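Local coordinates for glutamine synthetase (Streptomyces coelicolor, PDB 4BAX), which belongs to the glutamine synthetase family, pairing an N-terminal beta-grasp domain with a larger catalytic domain in a subunit of a ten-chain assembly, at residues A[235-238]-A[239-242]. Sequence-based numbering, arbitrary orientation.
Sequences FSTK and AMRE
Thr237 OG1 accepts a hydrogen bond from Met240 N, 3.2 Å away, a worked example of how a side chain at the N-cap starts a helix. With chi1 at 59°, OG1 lies between the threonine's own N and carbonyl carbon, turned to the first turn of the helix, whose early N-H groups lack the carbonyls of a preceding helical turn. The backbone then takes over: Arg241 N donates to Thr237 O (2.9 Å, 162° at the hydrogen), and Glu242 N to Lys238 O. The motif is a strand-to-helix junction in the catalytic domain, where strand 231-236 runs almost directly into the short helix 238-242 and Thr237 is the N-cap at the point where strand gives way to helix.

Apolar packing occupies the buried side. Met240 lays its sulfur obliquely against the Phe235 ring, a Met-aromatic contact with SD 4.5 Å from the ring centroid, while CE reaches back to Phe235 O. Leu338 of helix 323-341 and Ile247 of helix 244-253 also pack on this methionine.

Charged groups hold the more open flank. Bent at chi3 (-95°), Arg241 folds back along the chain, placing one face of its guanidinium over Thr237 C and Lys238 N. NH2 donates a hydrogen bond to Glu108 O, which would tend to limit rotation of the group; at its edge NH1 meets Ser236 OG in a hydrogen bond modelled too short to be taken at face value. Farther out, the doubly bent lysine side chain brings Lys238 NZ to 3.3 Å from Glu242 OE1, a salt bridge with a weak hydrogen bond, between residues about one helical turn apart.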
ATOM      1  N   PHE A 235      -0.326  52.384  -6.219  1.00 38.07           N
ATOM      2  CA  PHE A 235      -0.546  53.566  -5.412  1.00 38.27           C
ATOM      3  C   PHE A 235      -0.760  54.840  -6.212  1.00 38.22           C
ATOM      4  O   PHE A 235      -0.052  55.083  -7.197  1.00 38.24           O
ATOM      5  CB  PHE A 235       0.622  53.744  -4.456  1.00 38.63           C
ATOM      6  CG  PHE A 235       0.696  55.099  -3.859  1.00 39.48           C
ATOM      7  CD1 PHE A 235      -0.165  55.473  -2.849  1.00 39.83           C
ATOM      8  CD2 PHE A 235       1.624  56.022  -4.331  1.00 40.04           C
ATOM      9  CE1 PHE A 235      -0.088  56.733  -2.293  1.00 40.35           C
ATOM     10  CE2 PHE A 235       1.702  57.291  -3.782  1.00 40.51           C
ATOM     11  CZ  PHE A 235       0.846  57.646  -2.759  1.00 40.59           C
ATOM     12  N   SER A 236      -1.707  55.659  -5.760  1.00 38.21           N
ATOM     13  CA  SER A 236      -1.951  56.968  -6.361  1.00 38.70           C
ATOM     14  C   SER A 236      -2.582  57.914  -5.346  1.00 39.78           C
ATOM     15  O   SER A 236      -3.175  57.495  -4.350  1.00 39.89           O
ATOM     16  CB  SER A 236      -2.840  56.872  -7.626  1.00 38.34           C
ATOM     17  OG  SER A 236      -4.225  56.670  -7.320  1.00 37.95           O
ATOM     18  N   THR A 237      -2.470  59.200  -5.650  1.00 40.60           N
ATOM     19  CA  THR A 237      -3.123  60.249  -4.900  1.00 40.64           C
ATOM     20  C   THR A 237      -3.979  60.952  -5.937  1.00 41.83           C
ATOM     21  O   THR A 237      -3.854  60.648  -7.126  1.00 42.06           O
ATOM     22  CB  THR A 237      -2.120  61.262  -4.321  1.00 39.69           C
ATOM     23  OG1 THR A 237      -1.368  61.854  -5.398  1.00 39.28           O
ATOM     24  CG2 THR A 237      -1.187  60.603  -3.285  1.00 38.86           C
ATOM     25  N   LYS A 238      -4.821  61.893  -5.504  1.00 42.26           N
ATOM     26  CA  LYS A 238      -5.715  62.606  -6.419  1.00 42.03           C
ATOM     27  C   LYS A 238      -4.876  63.316  -7.492  1.00 41.69           C
ATOM     28  O   LYS A 238      -5.205  63.272  -8.688  1.00 41.24           O
ATOM     29  CB  LYS A 238      -6.567  63.612  -5.652  1.00 42.52           C
ATOM     30  CG  LYS A 238      -7.672  64.276  -6.466  1.00 43.66           C
ATOM     31  CD  LYS A 238      -8.397  65.372  -5.659  1.00 45.50           C
ATOM     32  CE  LYS A 238      -7.445  66.506  -5.232  1.00 47.22           C
ATOM     33  NZ  LYS A 238      -6.982  67.413  -6.339  1.00 48.23           N
ATOM     34  N   ALA A 239      -3.770  63.924  -7.055  1.00 41.72           N
ATOM     35  CA  ALA A 239      -2.837  64.600  -7.951  1.00 41.74           C
ATOM     36  C   ALA A 239      -2.195  63.649  -8.968  1.00 41.67           C
ATOM     37  O   ALA A 239      -2.057  63.978 -10.153  1.00 42.20           O
ATOM     38  CB  ALA A 239      -1.757  65.314  -7.142  1.00 41.85           C
ATOM     39  N   MET A 240      -1.830  62.459  -8.519  1.00 41.00           N
ATOM     40  CA  MET A 240      -1.247  61.467  -9.411  1.00 40.15           C
ATOM     41  C   MET A 240      -2.261  60.995 -10.463  1.00 40.33           C
ATOM     42  O   MET A 240      -1.923  60.774 -11.624  1.00 39.85           O
ATOM     43  CB  MET A 240      -0.695  60.295  -8.608  1.00 39.09           C
ATOM     44  CG  MET A 240       0.530  60.684  -7.799  1.00 38.84           C
ATOM     45  SD  MET A 240       0.969  59.446  -6.567  1.00 37.22           S
ATOM     46  CE  MET A 240       1.668  58.164  -7.639  1.00 22.28           C
ATOM     47  N   ARG A 241      -3.510  60.836 -10.048  1.00 41.08           N
ATOM     48  CA  ARG A 241      -4.574  60.493 -10.986  1.00 41.81           C
ATOM     49  C   ARG A 241      -4.879  61.636 -11.957  1.00 44.01           C
ATOM     50  O   ARG A 241      -5.399  61.417 -13.052  1.00 44.49           O
ATOM     51  CB  ARG A 241      -5.842  60.018 -10.272  1.00 40.35           C
ATOM     52  CG  ARG A 241      -5.600  58.998  -9.189  1.00 38.74           C
ATOM     53  CD  ARG A 241      -6.904  58.475  -8.601  1.00 37.74           C
ATOM     54  NE  ARG A 241      -7.262  59.219  -7.385  1.00 37.45           N
ATOM     55  CZ  ARG A 241      -6.683  59.050  -6.191  1.00 37.02           C
ATOM     56  NH1 ARG A 241      -5.674  58.174  -6.034  1.00 36.73           N
ATOM     57  NH2 ARG A 241      -7.090  59.775  -5.151  1.00 36.72           N
ATOM     58  N   GLU A 242      -4.597  62.859 -11.517  1.00 45.32           N
ATOM     59  CA  GLU A 242      -4.765  64.037 -12.364  1.00 46.93           C
ATOM     60  C   GLU A 242      -3.623  64.364 -13.334  1.00 47.51           C
ATOM     61  O   GLU A 242      -3.887  64.779 -14.462  1.00 47.65           O
ATOM     62  CB  GLU A 242      -5.195  65.266 -11.534  1.00 47.87           C
ATOM     63  CG  GLU A 242      -6.717  65.254 -11.260  1.00 48.58           C
ATOM     64  CD  GLU A 242      -7.144  66.039 -10.017  1.00 49.55           C
ATOM     65  OE1 GLU A 242      -6.397  66.937  -9.575  1.00 50.39           O
ATOM     66  OE2 GLU A 242      -8.231  65.750  -9.467  1.00 49.52           O
TER